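Local coordinates for protein mitochondrial enolase superfamily member 1 (Homo sapiens, PDB 4A35) that catalyses the magnesium-dependent dehydration of L-fuconate to 2-keto-3-deoxy-L-fuconate, a step in the breakdown of L-fucose, at residues Ser36-Val41 and Val65-Val70; Gly87-Phe92 and Asn121-Leu126; Arg94-Asp99 and Ala117-Ala122; Gln101-Gly106 and Asp152-Thr157. One frame throughout, in Å; residues are numbered along the deposited sequence. Where two conformers were deposited one is given.

Contact 1. Residues Ser36-Val41 and Val65-Val70; sequences SAAYVV and VVVCAV
Ala38 meets Val66 and Val67, and Val40 meets Val70, where a helix lies on the antiparallel sheet of the N-terminal capping domain of the enolase superfamily. Strand 36-41 and helix 65-70 run nearly the same way, their axes at 21° and 8.5 Å apart at closest approach. The close approach goes with a small residue on the strand, Ala38, whose CB faces the first turn of the segment; here Ala38 CA is 5.8 Å from Val67 CA.

The tight part is the meeting of Ala38 CB with Val66 CG1, at 3.7 Å. In Val66, CG1 stands anti to the backbone N (chi1 176°), which places this branch against the strand. Val66 is buried further by Thr56 of the adjacent strand and by Ile105 of the second subunit, so this end of the helix is held between its own sheet and the dimer partner. Packing is looser where Val67, partly exposed, reaches the Ala38 CB methyl through CG2, at 4.1 Å.

Farther along, strand and helix separate, and bulkier side chains span the gap. Val40 and Val70 reach toward each other tip to tip, within an apolar layer to which Ala115 and Ala118 of helix 110-131 contribute. No hydrogen bond links the two segments; the strand's backbone bonds go to strands 7-16 and 52-58 on its two flanks, among them Ala37 with Val15 and Ala38 with Thr56. At the far end, the branch of Val40 beside its backbone N, CG2, rests 4.0 Å from Val70 CG1.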
loop_
_atom_site.group_PDB
_atom_site.type_symbol
_atom_site.label_atom_id
_atom_site.label_comp_id
_atom_site.label_asym_id
_atom_site.label_seq_id
_atom_site.Cartn_x
_atom_site.Cartn_y
_atom_site.Cartn_z
ATOM N N SER A 36 12.172 -14.284 5.952
ATOM C CA SER A 36 11.929 -13.910 7.339
ATOM C C SER A 36 10.450 -13.841 7.679
ATOM O O SER A 36 9.585 -13.838 6.781
ATOM C CB SER A 36 12.556 -12.533 7.598
ATOM O OG SER A 36 13.949 -12.594 7.359
ATOM N N ALA A 37 10.166 -13.691 8.992
ATOM C CA ALA A 37 8.788 -13.543 9.421
ATOM C C ALA A 37 8.680 -12.777 10.719
ATOM O O ALA A 37 9.578 -12.841 11.584
ATOM C CB ALA A 37 8.155 -14.947 9.625
ATOM N N ALA A 38 7.572 -12.045 10.858
ATOM C CA ALA A 38 7.168 -11.503 12.171
ATOM C C ALA A 38 6.324 -12.643 12.787
ATOM O O ALA A 38 5.297 -13.038 12.203
ATOM C CB ALA A 38 6.357 -10.215 11.995
ATOM N N TYR A 39 6.824 -13.266 13.849
ATOM C CA TYR A 39 6.155 -14.441 14.453
ATOM C C TYR A 39 5.412 -14.012 15.678
ATOM O O TYR A 39 6.030 -13.513 16.639
ATOM C CB TYR A 39 7.190 -15.514 14.802
ATOM C CG TYR A 39 6.575 -16.773 15.379
ATOM C CD1 TYR A 39 5.655 -17.528 14.638
ATOM C CD2 TYR A 39 6.955 -17.248 16.629
ATOM C CE1 TYR A 39 5.119 -18.710 15.138
ATOM C CE2 TYR A 39 6.398 -18.419 17.160
ATOM C CZ TYR A 39 5.507 -19.168 16.388
ATOM O OH TYR A 39 4.967 -20.338 16.869
ATOM N N VAL A 40 4.078 -14.216 15.645
ATOM C CA VAL A 40 3.166 -13.818 16.699
ATOM C C VAL A 40 2.681 -15.023 17.495
ATOM O O VAL A 40 2.233 -16.010 16.898
ATOM C CB VAL A 40 1.952 -13.055 16.075
ATOM C CG1 VAL A 40 0.931 -12.665 17.161
ATOM C CG2 VAL A 40 2.415 -11.827 15.278
ATOM N N VAL A 41 2.649 -14.888 18.826
ATOM C CA VAL A 41 2.064 -15.904 19.695
ATOM C C VAL A 41 1.077 -15.222 20.654
ATOM O O VAL A 41 1.414 -14.261 21.358
ATOM C CB VAL A 41 3.099 -16.785 20.434
ATOM C CG1 VAL A 41 2.420 -17.841 21.333
ATOM C CG2 VAL A 41 4.061 -17.443 19.451
ATOM N N VAL A 65 10.029 -3.341 11.207
ATOM C CA VAL A 65 8.948 -2.360 10.986
ATOM C C VAL A 65 7.565 -3.049 11.166
ATOM O O VAL A 65 6.616 -2.493 11.793
ATOM C CB VAL A 65 9.114 -1.647 9.604
ATOM C CG1 VAL A 65 8.043 -0.583 9.428
ATOM C CG2 VAL A 65 10.518 -1.049 9.438
ATOM N N VAL A 66 7.440 -4.259 10.607
ATOM C CA VAL A 66 6.238 -5.112 10.749
ATOM C C VAL A 66 6.010 -5.425 12.257
ATOM O O VAL A 66 4.884 -5.268 12.770
ATOM C CB VAL A 66 6.327 -6.391 9.869
ATOM C CG1 VAL A 66 5.132 -7.295 10.107
ATOM C CG2 VAL A 66 6.453 -6.028 8.374
ATOM N N VAL A 67 7.073 -5.872 12.973
ATOM C CA VAL A 67 7.020 -6.133 14.418
ATOM C C VAL A 67 6.458 -4.877 15.138
ATOM O O VAL A 67 5.540 -4.994 15.943
ATOM C CB VAL A 67 8.410 -6.588 14.976
ATOM C CG1 VAL A 67 8.428 -6.557 16.511
ATOM C CG2 VAL A 67 8.744 -7.988 14.458
ATOM N N CYS A 68 6.961 -3.674 14.792
ATOM C CA CYS A 68 6.476 -2.416 15.363
ATOM C C CYS A 68 4.954 -2.236 15.161
ATOM O O CYS A 68 4.222 -1.838 16.080
ATOM C CB CYS A 68 7.230 -1.245 14.737
ATOM S SG CYS A 68 7.012 0.303 15.639
ATOM N N ALA A 69 4.496 -2.547 13.950
ATOM C CA ALA A 69 3.085 -2.375 13.601
ATOM C C ALA A 69 2.229 -3.455 14.304
ATOM O O ALA A 69 1.092 -3.139 14.701
ATOM C CB ALA A 69 2.914 -2.440 12.082
ATOM N N VAL A 70 2.778 -4.680 14.520
ATOM C CA VAL A 70 2.059 -5.708 15.296
ATOM C C VAL A 70 1.843 -5.124 16.740
ATOM O O VAL A 70 0.729 -5.177 17.275
ATOM C CB VAL A 70 2.746 -7.101 15.312
ATOM C CG1 VAL A 70 2.047 -8.034 16.356
ATOM C CG2 VAL A 70 2.703 -7.734 13.903
#

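Contact 2. Residues Gly87-Phe92 and Asn121-Leu126; sequences GDFRGF and NAVWDL
Phe89, in the first turn of helix 89-97, extends its ring between Val123 and the indole of Trp124 on helix 110-131. The aromatic interaction is a near-parallel but strongly displaced one: the Phe89 ring and the five-membered ring of Trp124 are inclined by 12°, with centroids 4.6 Å apart, and are displaced until little of one ring lies over the other. Phe89 CE2 sits over one indole face near its rim, and Phe89 CZ comes to 3.4 Å from Trp124 NE1. Phe89 holds this position with chi1 at -137°, away from any staggered value. The indole N-H is not spent on the phenylalanine, because NE1 is hydrogen-bonded to Asn337 OD1 of helix 335-348, a bond that helps fix the rotation of the indole.

Apolar packing adds Val123. Its CG1 branch, the one anti to the backbone N, lies 3.6 Å from Phe89 CZ, the ring and the valine passing alongside in opposed senses. Phe92, one turn on from Phe89, makes only a marginal approach, with CE2 4.4 Å from Val123 CG2. Leu82 and Ile85 of helix 82-86 cover Val123 as well.

No hydrogen bond crosses between the segments; at the start of helix 89-97 Asp88 is the N-cap: Asp88 OD1 accepts from Gly91 N at 3.0 Å, the donor standing well above the carboxylate plane. The bond caps the first turn of the helix, the turn that carries Phe89. The whole is helix-on-helix packing within the helical part of the alpha+beta capping domain, characteristic of the mandelate racemase/muconate lactonizing enzyme family.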
loop_
_atom_site.group_PDB
_atom_site.type_symbol
_atom_site.label_atom_id
_atom_site.label_comp_id
_atom_site.label_asym_id
_atom_site.label_seq_id
_atom_site.Cartn_x
_atom_site.Cartn_y
_atom_site.Cartn_z
ATOM N N GLY A 87 -17.260 -14.479 17.105
ATOM C CA GLY A 87 -18.697 -14.224 17.042
ATOM C C GLY A 87 -19.065 -13.038 16.161
ATOM O O GLY A 87 -20.215 -12.918 15.731
ATOM N N ASP A 88 -18.103 -12.128 15.904
ATOM C CA ASP A 88 -18.297 -10.969 14.998
ATOM C C ASP A 88 -16.943 -10.712 14.385
ATOM O O ASP A 88 -16.278 -9.710 14.702
ATOM C CB ASP A 88 -18.866 -9.723 15.715
ATOM C CG ASP A 88 -19.068 -8.519 14.789
ATOM O OD1 ASP A 88 -19.059 -8.711 13.535
ATOM O OD2 ASP A 88 -19.222 -7.400 15.306
ATOM N N PHE A 89 -16.504 -11.661 13.532
ATOM C CA PHE A 89 -15.159 -11.611 12.986
ATOM C C PHE A 89 -15.047 -10.446 12.009
ATOM O O PHE A 89 -14.015 -9.768 11.999
ATOM C CB PHE A 89 -14.756 -12.953 12.387
ATOM C CG PHE A 89 -13.342 -13.405 12.724
ATOM C CD1 PHE A 89 -12.314 -12.468 12.908
ATOM C CD2 PHE A 89 -13.040 -14.757 12.854
ATOM C CE1 PHE A 89 -10.998 -12.884 13.204
ATOM C CE2 PHE A 89 -11.720 -15.179 13.117
ATOM C CZ PHE A 89 -10.707 -14.233 13.283
ATOM N N ARG A 90 -16.136 -10.121 11.300
ATOM C CA ARG A 90 -16.197 -8.937 10.423
ATOM C C ARG A 90 -15.892 -7.643 11.216
ATOM O O ARG A 90 -15.081 -6.831 10.774
ATOM C CB ARG A 90 -17.593 -8.821 9.778
ATOM C CG ARG A 90 -17.771 -7.523 8.998
ATOM C CD ARG A 90 -19.166 -7.412 8.499
ATOM N NE ARG A 90 -19.478 -8.553 7.641
ATOM C CZ ARG A 90 -20.703 -8.970 7.355
ATOM N NH1 ARG A 90 -21.767 -8.307 7.814
ATOM N NH2 ARG A 90 -20.882 -10.029 6.583
ATOM N N GLY A 91 -16.545 -7.475 12.372
ATOM C CA GLY A 91 -16.348 -6.331 13.264
ATOM C C GLY A 91 -14.911 -6.199 13.724
ATOM O O GLY A 91 -14.326 -5.107 13.667
ATOM N N PHE A 92 -14.312 -7.336 14.154
ATOM C CA PHE A 92 -12.898 -7.345 14.610
ATOM C C PHE A 92 -11.946 -7.001 13.445
ATOM O O PHE A 92 -11.011 -6.183 13.599
ATOM C CB PHE A 92 -12.554 -8.708 15.212
ATOM C CG PHE A 92 -11.157 -8.774 15.770
ATOM C CD1 PHE A 92 -10.814 -8.055 16.916
ATOM C CD2 PHE A 92 -10.178 -9.529 15.140
ATOM C CE1 PHE A 92 -9.544 -8.157 17.464
ATOM C CE2 PHE A 92 -8.887 -9.623 15.689
ATOM C CZ PHE A 92 -8.579 -8.920 16.838
ATOM N N ASN A 121 -3.833 -14.259 11.620
ATOM C CA ASN A 121 -3.370 -15.640 11.464
ATOM C C ASN A 121 -3.286 -16.333 12.819
ATOM O O ASN A 121 -3.640 -17.490 12.907
ATOM C CB ASN A 121 -2.003 -15.746 10.726
ATOM C CG ASN A 121 -2.137 -15.457 9.221
ATOM O OD1 ASN A 121 -3.237 -15.514 8.659
ATOM N ND2 ASN A 121 -1.031 -15.176 8.522
ATOM N N ALA A 122 -2.764 -15.623 13.875
ATOM C CA ALA A 122 -2.659 -16.184 15.216
ATOM C C ALA A 122 -4.086 -16.458 15.806
ATOM O O ALA A 122 -4.317 -17.486 16.445
ATOM C CB ALA A 122 -1.835 -15.237 16.112
ATOM N N VAL A 123 -5.066 -15.600 15.499
ATOM C CA VAL A 123 -6.429 -15.818 16.015
ATOM C C VAL A 123 -7.077 -17.048 15.322
ATOM O O VAL A 123 -7.687 -17.875 15.995
ATOM C CB VAL A 123 -7.297 -14.524 15.859
ATOM C CG1 VAL A 123 -8.751 -14.780 16.248
ATOM C CG2 VAL A 123 -6.727 -13.363 16.704
ATOM N N TRP A 124 -6.917 -17.175 13.980
ATOM C CA TRP A 124 -7.452 -18.356 13.227
ATOM C C TRP A 124 -6.783 -19.638 13.745
ATOM O O TRP A 124 -7.464 -20.638 13.958
ATOM C CB TRP A 124 -7.221 -18.184 11.726
ATOM C CG TRP A 124 -8.265 -17.298 11.110
ATOM C CD1 TRP A 124 -8.173 -15.951 10.867
ATOM C CD2 TRP A 124 -9.595 -17.683 10.755
ATOM N NE1 TRP A 124 -9.380 -15.470 10.413
ATOM C CE2 TRP A 124 -10.240 -16.533 10.236
ATOM C CE3 TRP A 124 -10.279 -18.921 10.737
ATOM C CZ2 TRP A 124 -11.558 -16.564 9.765
ATOM C CZ3 TRP A 124 -11.567 -18.967 10.196
ATOM C CH2 TRP A 124 -12.191 -17.799 9.720
ATOM N N ASP A 125 -5.467 -19.586 14.029
ATOM C CA ASP A 125 -4.751 -20.770 14.564
ATOM C C ASP A 125 -5.331 -21.175 15.911
ATOM O O ASP A 125 -5.723 -22.342 16.100
ATOM C CB ASP A 125 -3.245 -20.491 14.683
ATOM C CG ASP A 125 -2.451 -21.702 15.191
ATOM O OD1 ASP A 125 -2.542 -22.802 14.545
ATOM O OD2 ASP A 125 -1.703 -21.542 16.184
ATOM N N LEU A 126 -5.509 -20.188 16.791
ATOM C CA LEU A 126 -6.065 -20.414 18.114
ATOM C C LEU A 126 -7.487 -20.993 18.051
ATOM O O LEU A 126 -7.788 -21.995 18.730
ATOM C CB LEU A 126 -6.053 -19.081 18.877
ATOM C CG LEU A 126 -6.657 -19.090 20.290
ATOM C CD1 LEU A 126 -5.982 -20.156 21.212
ATOM C CD2 LEU A 126 -6.562 -17.676 20.908
#

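Contact 3. Residues Arg94-Asp99 and Ala117-Ala122; sequences RQLTSD and AAVLNA
Leu96 and Leu120 have the nearest CA atoms of the two helical segments, 9.0 Å apart from Leu96 CA to Leu120 CA, a gap that side chains must bridge. Leu96 does most of the bridging. Its CG lies beside the backbone N and anti to the carbonyl carbon (chi1 -69°), and the extended chi2 then carries CD1 out to the other helix. That single methyl meets two residues: it lies 3.8 Å from Leu120 CG and 4.0 Å from Val119 CG1. The two leucines approach tip to tip, while the valine offers the branch that is anti to its backbone N.

Leu96 sits in the last full turn of helix 89-97, since Ser98 is the first residue to leave helical geometry, although Ser98 N still bonds to Arg94 O at 2.8 Å. Around the pair, Thr116 lies against Leu96, and Phe89, Phe92 and Tyr93 pack on Leu120. Polar groups are turned to other partners: Arg94 forms a salt bridge with Asp152, and Thr97 OG1 bonds to Tyr93 O. With carbon alone meeting carbon across buried surfaces, the contact has no directional bond, so its stability should come mainly from burying apolar surface and from van der Waals contact.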
loop_
_atom_site.group_PDB
_atom_site.type_symbol
_atom_site.label_atom_id
_atom_site.label_comp_id
_atom_site.label_asym_id
_atom_site.label_seq_id
_atom_site.Cartn_x
_atom_site.Cartn_y
_atom_site.Cartn_z
ATOM N N ARG A 94 -12.731 -5.153 10.805
ATOM C CA ARG A 94 -12.887 -3.713 10.565
ATOM C C ARG A 94 -12.090 -2.879 11.622
ATOM O O ARG A 94 -11.529 -1.846 11.282
ATOM C CB ARG A 94 -14.385 -3.328 10.567
ATOM C CG ARG A 94 -14.688 -1.857 10.307
ATOM C CD ARG A 94 -14.408 -1.423 8.865
ATOM N NE ARG A 94 -15.279 -2.099 7.902
ATOM C CZ ARG A 94 -16.523 -1.714 7.633
ATOM N NH1 ARG A 94 -17.039 -0.644 8.233
ATOM N NH2 ARG A 94 -17.257 -2.386 6.762
ATOM N N GLN A 95 -12.045 -3.314 12.879
ATOM C CA GLN A 95 -11.315 -2.532 13.890
ATOM C C GLN A 95 -9.788 -2.551 13.630
ATOM O O GLN A 95 -9.139 -1.489 13.721
ATOM C CB GLN A 95 -11.638 -2.997 15.314
ATOM C CG GLN A 95 -10.928 -2.167 16.377
ATOM C CD GLN A 95 -11.184 -0.656 16.397
ATOM O OE1 GLN A 95 -10.592 0.166 15.608
ATOM N NE2 GLN A 95 -11.861 -0.251 17.488
ATOM N N LEU A 96 -9.245 -3.710 13.213
ATOM C CA LEU A 96 -7.825 -3.810 12.876
ATOM C C LEU A 96 -7.461 -3.022 11.604
ATOM O O LEU A 96 -6.383 -2.415 11.559
ATOM C CB LEU A 96 -7.382 -5.258 12.657
ATOM C CG LEU A 96 -7.356 -6.187 13.887
ATOM C CD1 LEU A 96 -6.597 -7.464 13.566
ATOM C CD2 LEU A 96 -6.704 -5.516 15.085
ATOM N N THR A 97 -8.311 -3.127 10.551
ATOM C CA THR A 97 -7.989 -2.588 9.206
ATOM C C THR A 97 -8.520 -1.152 8.964
ATOM O O THR A 97 -8.106 -0.516 7.979
ATOM C CB THR A 97 -8.566 -3.541 8.116
ATOM O OG1 THR A 97 -9.975 -3.590 8.297
ATOM C CG2 THR A 97 -7.929 -4.926 8.110
ATOM N N SER A 98 -9.501 -0.695 9.786
ATOM C CA SER A 98 -10.049 0.652 9.673
ATOM C C SER A 98 -9.978 1.360 11.027
ATOM O O SER A 98 -10.900 2.094 11.406
ATOM C CB SER A 98 -11.469 0.631 9.117
ATOM O OG SER A 98 -11.785 1.905 8.573
ATOM N N ASP A 99 -8.861 1.167 11.755
ATOM C CA ASP A 99 -8.620 1.915 13.012
ATOM C C ASP A 99 -8.578 3.429 12.610
ATOM O O ASP A 99 -7.887 3.753 11.662
ATOM C CB ASP A 99 -7.289 1.428 13.625
ATOM C CG ASP A 99 -6.855 2.193 14.868
ATOM O OD1 ASP A 99 -6.552 3.387 14.750
ATOM O OD2 ASP A 99 -6.747 1.571 15.937
ATOM N N ALA A 117 -2.310 -9.206 9.061
ATOM C CA ALA A 117 -2.385 -10.614 8.645
ATOM C C ALA A 117 -1.719 -11.520 9.703
ATOM O O ALA A 117 -2.298 -12.555 10.051
ATOM C CB ALA A 117 -1.714 -10.839 7.264
ATOM N N ALA A 118 -0.618 -11.065 10.304
ATOM C CA ALA A 118 0.100 -11.846 11.325
ATOM C C ALA A 118 -0.762 -12.047 12.588
ATOM O O ALA A 118 -0.850 -13.170 13.105
ATOM C CB ALA A 118 1.431 -11.164 11.677
ATOM N N VAL A 119 -1.447 -10.976 13.032
ATOM C CA VAL A 119 -2.325 -11.016 14.220
ATOM C C VAL A 119 -3.527 -11.917 13.919
ATOM O O VAL A 119 -3.848 -12.830 14.716
ATOM C CB VAL A 119 -2.741 -9.579 14.635
ATOM C CG1 VAL A 119 -3.875 -9.588 15.652
ATOM C CG2 VAL A 119 -1.525 -8.790 15.171
ATOM N N LEU A 120 -4.215 -11.634 12.791
ATOM C CA LEU A 120 -5.397 -12.450 12.405
ATOM C C LEU A 120 -5.031 -13.945 12.195
ATOM O O LEU A 120 -5.827 -14.827 12.602
ATOM C CB LEU A 120 -6.045 -11.858 11.146
ATOM C CG LEU A 120 -6.886 -10.584 11.351
ATOM C CD1 LEU A 120 -7.374 -9.987 10.000
ATOM C CD2 LEU A 120 -8.119 -10.868 12.233
ATOM N N ASN A 121 -3.833 -14.259 11.620
ATOM C CA ASN A 121 -3.370 -15.640 11.464
ATOM C C ASN A 121 -3.286 -16.333 12.819
ATOM O O ASN A 121 -3.640 -17.490 12.907
ATOM C CB ASN A 121 -2.003 -15.746 10.726
ATOM C CG ASN A 121 -2.137 -15.457 9.221
ATOM O OD1 ASN A 121 -3.237 -15.514 8.659
ATOM N ND2 ASN A 121 -1.031 -15.176 8.522
ATOM N N ALA A 122 -2.764 -15.623 13.875
ATOM C CA ALA A 122 -2.659 -16.184 15.216
ATOM C C ALA A 122 -4.086 -16.458 15.806
ATOM O O ALA A 122 -4.317 -17.486 16.445
ATOM C CB ALA A 122 -1.835 -15.237 16.112
#

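Contact 4. Residues Gln101-Gly106 and Asp152-Thr157; sequences QLRWIG and DFRYIT
Arg103 brings its guanidinium end up to Arg154 and Tyr155, but no direct hydrogen bond joins them. Arg103, with CG between the backbone N and the carbonyl carbon (chi1 73°), bends at chi3 to bring NH2 to the meeting point. Arg103 NH2 lies 3.9 Å from Arg154 NH2, the two guanidinium planes almost perpendicular at 84°; such proximity of like charges is probably eased by surrounding acceptors. One is a water at the edge of the Arg103 guanidinium and in its plane, which accepts from Arg103 NH2 at 2.9 Å and donates to Tyr155 OH at 2.7 Å. Gln254 of the second subunit is a polar partner of Arg103 as well, and its O is hydrogen-bonded to Tyr155 OH. Another is Ser98 OG, hydrogen-bonded to Arg103 NE and probably to Arg154 NH2.

Arg154 and Tyr155 also brace each other: Arg154 CG rests over the centre of the phenol ring, 3.5 Å above its plane, and the hydroxyl oxygen lies over one face of the guanidinium, toward its rim.

Farther out, Asp152 OD1 accepts from Arg154 N at 3.1 Å, met from above the carboxylate plane. Met29 of the second subunit packs on Arg103 and Tyr155. The arrangement is a water-bridged meeting of two loops at a dimer interface, one side a short 3-10 turn and the other an Asx turn.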
loop_
_atom_site.group_PDB
_atom_site.type_symbol
_atom_site.label_atom_id
_atom_site.label_comp_id
_atom_site.label_asym_id
_atom_site.label_seq_id
_atom_site.Cartn_x
_atom_site.Cartn_y
_atom_site.Cartn_z
ATOM N N GLN A 101 -7.114 6.020 13.409
ATOM C CA GLN A 101 -5.802 6.646 13.215
ATOM C C GLN A 101 -4.845 5.734 12.422
ATOM O O GLN A 101 -4.216 6.215 11.485
ATOM C CB GLN A 101 -5.154 7.031 14.555
ATOM C CG GLN A 101 -5.957 8.116 15.285
ATOM C CD GLN A 101 -5.285 8.663 16.521
ATOM O OE1 GLN A 101 -4.216 8.235 16.936
ATOM N NE2 GLN A 101 -5.887 9.663 17.137
ATOM N N LEU A 102 -4.718 4.420 12.807
ATOM C CA LEU A 102 -3.755 3.533 12.146
ATOM C C LEU A 102 -4.073 3.315 10.678
ATOM O O LEU A 102 -3.161 3.058 9.910
ATOM C CB LEU A 102 -3.659 2.158 12.860
ATOM C CG LEU A 102 -2.891 2.136 14.158
ATOM C CD1 LEU A 102 -3.067 0.765 14.893
ATOM C CD2 LEU A 102 -1.394 2.434 13.937
ATOM N N ARG A 103 -5.339 3.433 10.261
ATOM C CA ARG A 103 -5.638 3.164 8.840
ATOM C C ARG A 103 -4.903 4.196 7.912
ATOM O O ARG A 103 -4.615 3.890 6.752
ATOM C CB ARG A 103 -7.175 3.198 8.581
ATOM C CG ARG A 103 -7.763 4.629 8.612
ATOM C CD ARG A 103 -9.303 4.643 8.484
ATOM N NE ARG A 103 -9.781 3.759 7.409
ATOM C CZ ARG A 103 -9.756 4.066 6.112
ATOM N NH1 ARG A 103 -9.263 5.239 5.705
ATOM N NH2 ARG A 103 -10.229 3.212 5.215
ATOM N N TRP A 104 -4.548 5.361 8.447
ATOM C CA TRP A 104 -3.858 6.387 7.649
ATOM C C TRP A 104 -2.506 5.857 7.147
ATOM O O TRP A 104 -2.056 6.274 6.079
ATOM C CB TRP A 104 -3.590 7.644 8.506
ATOM C CG TRP A 104 -3.130 8.836 7.690
ATOM C CD1 TRP A 104 -1.842 9.264 7.518
ATOM C CD2 TRP A 104 -3.954 9.737 6.961
ATOM N NE1 TRP A 104 -1.817 10.362 6.695
ATOM C CE2 TRP A 104 -3.102 10.703 6.370
ATOM C CE3 TRP A 104 -5.348 9.830 6.745
ATOM C CZ2 TRP A 104 -3.585 11.689 5.499
ATOM C CZ3 TRP A 104 -5.836 10.852 5.943
ATOM C CH2 TRP A 104 -4.960 11.795 5.361
ATOM N N ILE A 105 -1.870 4.953 7.920
ATOM C CA ILE A 105 -0.566 4.448 7.498
ATOM C C ILE A 105 -0.681 3.290 6.454
ATOM O O ILE A 105 0.353 2.810 5.976
ATOM C CB ILE A 105 0.391 4.142 8.630
ATOM C CG1 ILE A 105 -0.077 2.917 9.447
ATOM C CG2 ILE A 105 0.654 5.438 9.504
ATOM C CD1 ILE A 105 1.056 2.427 10.519
ATOM N N GLY A 106 -1.907 2.957 6.063
ATOM C CA GLY A 106 -2.191 2.053 4.952
ATOM C C GLY A 106 -2.948 2.929 3.952
ATOM O O GLY A 106 -2.346 3.805 3.327
ATOM N N ASP A 152 -15.444 -9.012 5.787
ATOM C CA ASP A 152 -15.764 -7.620 5.515
ATOM C C ASP A 152 -15.979 -7.436 4.001
ATOM O O ASP A 152 -15.037 -7.586 3.245
ATOM C CB ASP A 152 -14.638 -6.679 6.052
ATOM C CG ASP A 152 -15.046 -5.209 6.155
ATOM O OD1 ASP A 152 -16.110 -4.820 5.562
ATOM O OD2 ASP A 152 -14.345 -4.461 6.836
ATOM N N PHE A 153 -17.213 -7.034 3.576
ATOM C CA PHE A 153 -17.590 -6.833 2.180
ATOM C C PHE A 153 -17.436 -5.378 1.745
ATOM O O PHE A 153 -17.746 -5.070 0.593
ATOM C CB PHE A 153 -19.026 -7.304 1.903
ATOM C CG PHE A 153 -19.158 -8.810 1.960
ATOM C CD1 PHE A 153 -19.323 -9.469 3.188
ATOM C CD2 PHE A 153 -19.125 -9.571 0.798
ATOM C CE1 PHE A 153 -19.467 -10.853 3.237
ATOM C CE2 PHE A 153 -19.304 -10.963 0.844
ATOM C CZ PHE A 153 -19.449 -11.596 2.056
ATOM N N ARG A 154 -16.932 -4.491 2.626
ATOM C CA ARG A 154 -16.765 -3.100 2.186
ATOM C C ARG A 154 -15.942 -3.026 0.881
ATOM O O ARG A 154 -14.931 -3.711 0.742
ATOM C CB ARG A 154 -16.163 -2.189 3.291
ATOM C CG ARG A 154 -16.091 -0.729 2.831
ATOM C CD ARG A 154 -15.936 0.294 4.019
ATOM N NE ARG A 154 -14.632 0.136 4.673
ATOM C CZ ARG A 154 -14.195 0.886 5.691
ATOM N NH1 ARG A 154 -14.993 1.804 6.245
ATOM N NH2 ARG A 154 -12.984 0.669 6.215
ATOM N N TYR A 155 -16.384 -2.178 -0.047
ATOM C CA TYR A 155 -15.745 -1.899 -1.361
ATOM C C TYR A 155 -15.861 -3.059 -2.370
ATOM O O TYR A 155 -15.304 -2.935 -3.453
ATOM C CB TYR A 155 -14.284 -1.492 -1.234
ATOM C CG TYR A 155 -14.036 -0.361 -0.253
ATOM C CD1 TYR A 155 -14.842 0.790 -0.256
ATOM C CD2 TYR A 155 -13.019 -0.449 0.695
ATOM C CE1 TYR A 155 -14.595 1.848 0.640
ATOM C CE2 TYR A 155 -12.754 0.603 1.582
ATOM C CZ TYR A 155 -13.533 1.761 1.535
ATOM O OH TYR A 155 -13.279 2.805 2.419
ATOM N N ILE A 156 -16.550 -4.173 -2.018
ATOM C CA ILE A 156 -16.719 -5.260 -2.988
ATOM C C ILE A 156 -18.203 -5.654 -3.182
ATOM O O ILE A 156 -18.483 -6.504 -4.046
ATOM C CB ILE A 156 -15.857 -6.539 -2.699
ATOM C CG1 ILE A 156 -16.350 -7.306 -1.420
ATOM C CG2 ILE A 156 -14.343 -6.200 -2.641
ATOM C CD1 ILE A 156 -15.682 -8.718 -1.152
ATOM N N THR A 157 -19.160 -5.039 -2.440
ATOM C CA THR A 157 -20.589 -5.381 -2.635
ATOM C C THR A 157 -21.098 -5.092 -4.069
ATOM O O THR A 157 -22.115 -5.637 -4.452
ATOM C CB THR A 157 -21.486 -4.594 -1.635
ATOM O OG1 THR A 157 -21.325 -3.189 -1.891
ATOM C CG2 THR A 157 -21.157 -4.919 -0.190
HETATM O O HOH W 1 -10.584 3.194 2.312
#

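Overall arrangement
Contact 1 closes before the others open; contacts 2 and 3 pair helix 89-97 with helix 110-131, their centres 8 Å apart and sharing Asn121 and Ala122. Helix 110-131 also backs contact 1, where Val40 and Val70 pack on Ala118 and Val119, so the sheet, helix 63-73 and helix 110-131 pack together in the capping domain. In contact 4 the loop 101-106, after helix 89-97, meets 152-157, so its segments alternate along the chain with those of contacts 2 and 3. Its centre lies 11 Å from that of contact 3, and the Arg94-Asp152 salt bridge ties them. Contacts 1 and 4, their centres about 21 Å apart, both touch the second subunit, linking this packing to the dimer.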